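Local coordinates for sensor protein (Geobacter sulfurreducens, PDB 3H7M), which is the periplasmic-binding-protein-like sensor domain of a probable histidine kinase, which would pass on a signal by phosphorylating a protein histidine with ATP, at residues P22-I27 / A165-M170; V96-F101 / A189-G194. One frame throughout, in Å; residues are numbered along the deposited sequence.

Contact 1: P22-I27 / A165-M170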
# COMPACT_ATOMS: atom_id res chain seq x y z
N PRO A 22 -1.45 -4.02 6.24
CA PRO A 22 -2.84 -4.46 6.32
C PRO A 22 -3.79 -3.31 6.08
O PRO A 22 -3.48 -2.17 6.37
CB PRO A 22 -2.95 -5.00 7.74
CG PRO A 22 -2.03 -4.10 8.49
CD PRO A 22 -0.82 -4.09 7.57
N PRO A 23 -4.98 -3.61 5.57
CA PRO A 23 -5.50 -4.91 5.18
C PRO A 23 -5.17 -5.33 3.75
O PRO A 23 -5.72 -6.32 3.27
CB PRO A 23 -6.98 -4.71 5.36
CG PRO A 23 -7.16 -3.36 4.80
CD PRO A 23 -6.03 -2.59 5.45
N TYR A 24 -4.30 -4.59 3.07
CA TYR A 24 -3.96 -4.92 1.69
C TYR A 24 -3.10 -6.16 1.58
O TYR A 24 -3.40 -7.06 0.80
CB TYR A 24 -3.27 -3.75 0.99
CG TYR A 24 -4.17 -2.54 0.92
CD1 TYR A 24 -5.42 -2.62 0.34
CD2 TYR A 24 -3.79 -1.33 1.49
CE1 TYR A 24 -6.29 -1.52 0.34
CE2 TYR A 24 -4.65 -0.23 1.50
CZ TYR A 24 -5.89 -0.34 0.92
OH TYR A 24 -6.73 0.76 0.91
N GLU A 25 -2.02 -6.19 2.35
CA GLU A 25 -1.12 -7.33 2.34
C GLU A 25 -0.32 -7.40 3.63
O GLU A 25 0.13 -6.37 4.15
CB GLU A 25 -0.17 -7.28 1.14
CG GLU A 25 0.63 -6.00 0.99
CD GLU A 25 1.34 -5.93 -0.34
OE1 GLU A 25 0.83 -6.54 -1.30
OE2 GLU A 25 2.39 -5.25 -0.45
N PHE A 26 -0.14 -8.62 4.14
CA PHE A 26 0.62 -8.80 5.36
C PHE A 26 0.76 -10.27 5.73
O PHE A 26 -0.10 -11.10 5.41
CB PHE A 26 -0.06 -8.06 6.52
CG PHE A 26 -1.44 -8.55 6.82
CD1 PHE A 26 -1.66 -9.51 7.81
CD2 PHE A 26 -2.54 -8.07 6.10
CE1 PHE A 26 -2.96 -9.99 8.09
CE2 PHE A 26 -3.86 -8.55 6.36
CZ PHE A 26 -4.06 -9.51 7.36
N ILE A 27 1.85 -10.58 6.41
CA ILE A 27 2.09 -11.92 6.90
C ILE A 27 1.30 -11.94 8.19
O ILE A 27 1.49 -11.06 9.03
CB ILE A 27 3.59 -12.14 7.22
CG1 ILE A 27 4.39 -12.20 5.92
CG2 ILE A 27 3.75 -13.40 8.04
CD1 ILE A 27 5.87 -12.44 6.12
N ALA A 165 -1.82 6.04 4.93
CA ALA A 165 -3.02 5.66 4.21
C ALA A 165 -4.13 5.44 5.22
O ALA A 165 -3.97 4.75 6.23
CB ALA A 165 -2.78 4.41 3.40
N MET A 166 -5.25 6.07 4.94
CA MET A 166 -6.41 5.99 5.77
C MET A 166 -6.81 4.60 6.26
O MET A 166 -6.84 4.32 7.48
CB MET A 166 -7.57 6.61 5.01
CG MET A 166 -8.89 6.45 5.68
SD MET A 166 -9.09 7.71 6.91
CE MET A 166 -9.88 8.97 5.87
N VAL A 167 -7.14 3.72 5.33
CA VAL A 167 -7.62 2.41 5.71
C VAL A 167 -6.60 1.65 6.55
O VAL A 167 -6.91 1.17 7.63
CB VAL A 167 -8.07 1.64 4.46
CG1 VAL A 167 -8.37 0.18 4.80
CG2 VAL A 167 -9.33 2.33 3.93
N PRO A 168 -5.38 1.55 6.07
CA PRO A 168 -4.40 0.84 6.89
C PRO A 168 -4.34 1.51 8.28
O PRO A 168 -4.14 0.85 9.31
CB PRO A 168 -3.12 1.02 6.11
CG PRO A 168 -3.64 0.97 4.64
CD PRO A 168 -4.86 1.85 4.72
N GLY A 169 -4.51 2.82 8.30
CA GLY A 169 -4.47 3.59 9.52
C GLY A 169 -5.49 3.08 10.50
O GLY A 169 -5.16 2.73 11.63
N MET A 170 -6.74 3.05 10.07
CA MET A 170 -7.80 2.55 10.92
C MET A 170 -7.55 1.10 11.32
O MET A 170 -7.71 0.76 12.48
CB MET A 170 -9.13 2.68 10.19
CG MET A 170 -9.43 4.11 9.75
SD MET A 170 -9.01 5.32 11.06
CE MET A 170 -10.44 5.23 12.12
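Pro168, in the first turn of helix 166-175, is the bump of this contact, and the turn Pro22-Pro23-Tyr24, with a cis peptide before Pro23, forms the hollow that takes it. Its CG lies 3.5 Å from CE2 of Tyr24, the phenol ring and the pyrrolidine crossing obliquely, while its CB and CA each approach the carbonyl oxygen of Pro22; the CA–O pair, at 3.2 Å, is a CA-H...O contact bent to 127° at the hydrogen. Beside the hollow, Val167 holds CG1 anti to its backbone N (chi1 171°), and this branch meets both CG and CD of Pro23, each 3.7 Å away. CB of Val167 also meets Tyr24 OH at 3.9 Å. Tyr36 and Asn37 of helix 36-48 touch Tyr24, and the ring of Tyr193 meets its own at about 45°. An alanine at Tyr24 would probably open a gap beside CG and CD of Pro168 and take away the ring that Tyr193 meets. With no conventional hydrogen bond across it, the junction depends on the van der Waals fit of the prolines, Val167 and Tyr24, as would suit an interface between the two lobes of this periplasmic-binding-protein fold.

Contact 2: V96-F101 / A189-G194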
# COMPACT_ATOMS: atom_id res chain seq x y z
N VAL A 96 -6.29 4.32 -2.95
CA VAL A 96 -5.86 4.55 -1.58
C VAL A 96 -5.80 6.02 -1.18
O VAL A 96 -4.96 6.78 -1.67
CB VAL A 96 -4.45 3.96 -1.37
CG1 VAL A 96 -4.00 4.18 0.07
CG2 VAL A 96 -4.46 2.50 -1.71
N TYR A 97 -6.69 6.44 -0.29
CA TYR A 97 -6.69 7.81 0.19
C TYR A 97 -5.75 7.91 1.37
O TYR A 97 -5.42 6.90 1.99
CB TYR A 97 -8.07 8.20 0.69
CG TYR A 97 -9.04 8.60 -0.37
CD1 TYR A 97 -8.98 9.87 -0.95
CD2 TYR A 97 -10.06 7.75 -0.76
CE1 TYR A 97 -9.93 10.28 -1.89
CE2 TYR A 97 -11.02 8.14 -1.69
CZ TYR A 97 -10.95 9.41 -2.25
OH TYR A 97 -11.91 9.80 -3.15
N HIS A 98 -5.29 9.11 1.67
CA HIS A 98 -4.42 9.30 2.83
C HIS A 98 -5.17 10.11 3.86
O HIS A 98 -6.29 10.57 3.63
CB HIS A 98 -3.15 10.05 2.48
CG HIS A 98 -2.12 9.22 1.80
ND1 HIS A 98 -2.18 8.91 0.46
CD2 HIS A 98 -1.00 8.63 2.28
CE1 HIS A 98 -1.14 8.16 0.14
NE2 HIS A 98 -0.41 7.98 1.22
N ALA A 99 -4.55 10.28 5.00
CA ALA A 99 -5.20 11.04 6.03
C ALA A 99 -4.17 11.53 7.02
O ALA A 99 -3.06 10.99 7.10
CB ALA A 99 -6.23 10.19 6.73
N ILE A 100 -4.53 12.59 7.72
CA ILE A 100 -3.66 13.10 8.75
C ILE A 100 -4.26 12.59 10.06
O ILE A 100 -5.46 12.73 10.33
CB ILE A 100 -3.61 14.63 8.77
CG1 ILE A 100 -2.91 15.14 7.51
CG2 ILE A 100 -2.87 15.09 10.03
CD1 ILE A 100 -3.03 16.66 7.35
N PHE A 101 -3.40 11.98 10.85
CA PHE A 101 -3.74 11.39 12.13
C PHE A 101 -3.10 12.23 13.25
O PHE A 101 -2.00 12.77 13.09
CB PHE A 101 -3.19 9.96 12.19
CG PHE A 101 -3.93 8.99 11.30
CD1 PHE A 101 -5.07 8.34 11.76
CD2 PHE A 101 -3.49 8.73 10.00
CE1 PHE A 101 -5.77 7.46 10.95
CE2 PHE A 101 -4.18 7.85 9.19
CZ PHE A 101 -5.33 7.21 9.67
N ALA A 189 -5.19 13.45 -0.96
CA ALA A 189 -4.20 12.75 -1.80
C ALA A 189 -4.49 11.28 -2.18
O ALA A 189 -3.75 10.40 -1.75
CB ALA A 189 -2.80 12.85 -1.16
N ALA A 190 -5.53 11.04 -2.98
CA ALA A 190 -5.90 9.69 -3.43
C ALA A 190 -4.88 9.03 -4.38
O ALA A 190 -4.31 9.69 -5.24
CB ALA A 190 -7.27 9.72 -4.09
N GLN A 191 -4.65 7.73 -4.22
CA GLN A 191 -3.69 7.02 -5.06
C GLN A 191 -4.28 5.86 -5.84
O GLN A 191 -5.25 5.23 -5.39
CB GLN A 191 -2.55 6.49 -4.20
CG GLN A 191 -1.84 7.56 -3.41
CD GLN A 191 -1.23 8.59 -4.32
OE1 GLN A 191 -0.34 8.29 -5.11
NE2 GLN A 191 -1.72 9.83 -4.22
N ARG A 192 -3.71 5.57 -7.01
CA ARG A 192 -4.17 4.46 -7.84
C ARG A 192 -3.21 3.35 -7.46
O ARG A 192 -2.01 3.45 -7.70
CB ARG A 192 -4.04 4.81 -9.32
CG ARG A 192 -4.62 6.17 -9.68
CD ARG A 192 -4.76 6.34 -11.18
NE ARG A 192 -6.03 5.82 -11.68
CZ ARG A 192 -6.23 5.41 -12.93
NH1 ARG A 192 -5.24 5.47 -13.80
NH2 ARG A 192 -7.42 4.94 -13.29
N TYR A 193 -3.75 2.29 -6.87
CA TYR A 193 -2.96 1.17 -6.34
C TYR A 193 -3.22 -0.17 -7.06
O TYR A 193 -4.38 -0.59 -7.22
CB TYR A 193 -3.31 1.07 -4.84
CG TYR A 193 -2.52 0.14 -3.97
CD1 TYR A 193 -1.32 0.55 -3.37
CD2 TYR A 193 -3.02 -1.13 -3.65
CE1 TYR A 193 -0.66 -0.28 -2.45
CE2 TYR A 193 -2.37 -1.97 -2.72
CZ TYR A 193 -1.20 -1.54 -2.14
OH TYR A 193 -0.56 -2.40 -1.27
N GLY A 194 -2.16 -0.85 -7.48
CA GLY A 194 -2.39 -2.10 -8.19
C GLY A 194 -1.15 -2.90 -8.47
O GLY A 194 -0.12 -2.71 -7.82
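The torsions of His98 and Gln191 set up the polar end of this strand pair: in both, CG stands anti to the carbonyl carbon, for His98 at chi1 -78°, and the Gln191 chain then bends at chi2. The imidazole, turned at chi2 (79°), points ND1 at the carbonyl oxygen of Ala189 and donates to it at 3.1 Å, a fairly straight bond (155° at the hydrogen) with the acceptor slightly tilted from the ring plane. The same oxygen receives a weak bond from Gln191 NE2, so two side chains grip one carbonyl where the chain turns its corner at Ala189. CG of Gln191 lies in the plane of the imidazole, at its edge, 3.7 Å from CE1. Next along, Val96 and Gln191 form an antiparallel hydrogen-bonded pair: Val96 N reaches Gln191 O at 2.8 Å, and Gln191 N reaches Val96 O at 2.7 Å. CG2 of Val96 packs on CB of Tyr193 at 3.6 Å, and the Tyr193 hydroxyl is hydrogen-bonded to Asn37. Ala190 CB approaches CE1 of Tyr97 at 3.5 Å. The pair lies on the long strands 87-103 and 181-198, which run between the lobes, as in the hinge of periplasmic binding proteins; strand 161-165 flanks 87-103 through Val96 on Ala165, and Ile127 and Met128 of helix 127-133 cover His98.

Overall arrangement
The centres of contacts 1 and 2 lie about 11 Å apart, and their segments alternate along the chain: 22-27, 96-101, 165-170, 189-194. Contact 2 pairs the two long strands 87-103 and 181-198, whereas contact 1 sets the turn before strand 25-27 of the small antiparallel sheet against the start of helix 166-175. The two also touch directly, through a probable hydrogen bond from Met166 N to Tyr97 O and through packing of Ala165 on Val96 and Gly169 on Phe101. Since both long strands run between the lobes, the inter-lobe fit of contact 1 is built beside the crossing strands of contact 2, consistent with a sensor that resembles periplasmic binding proteins.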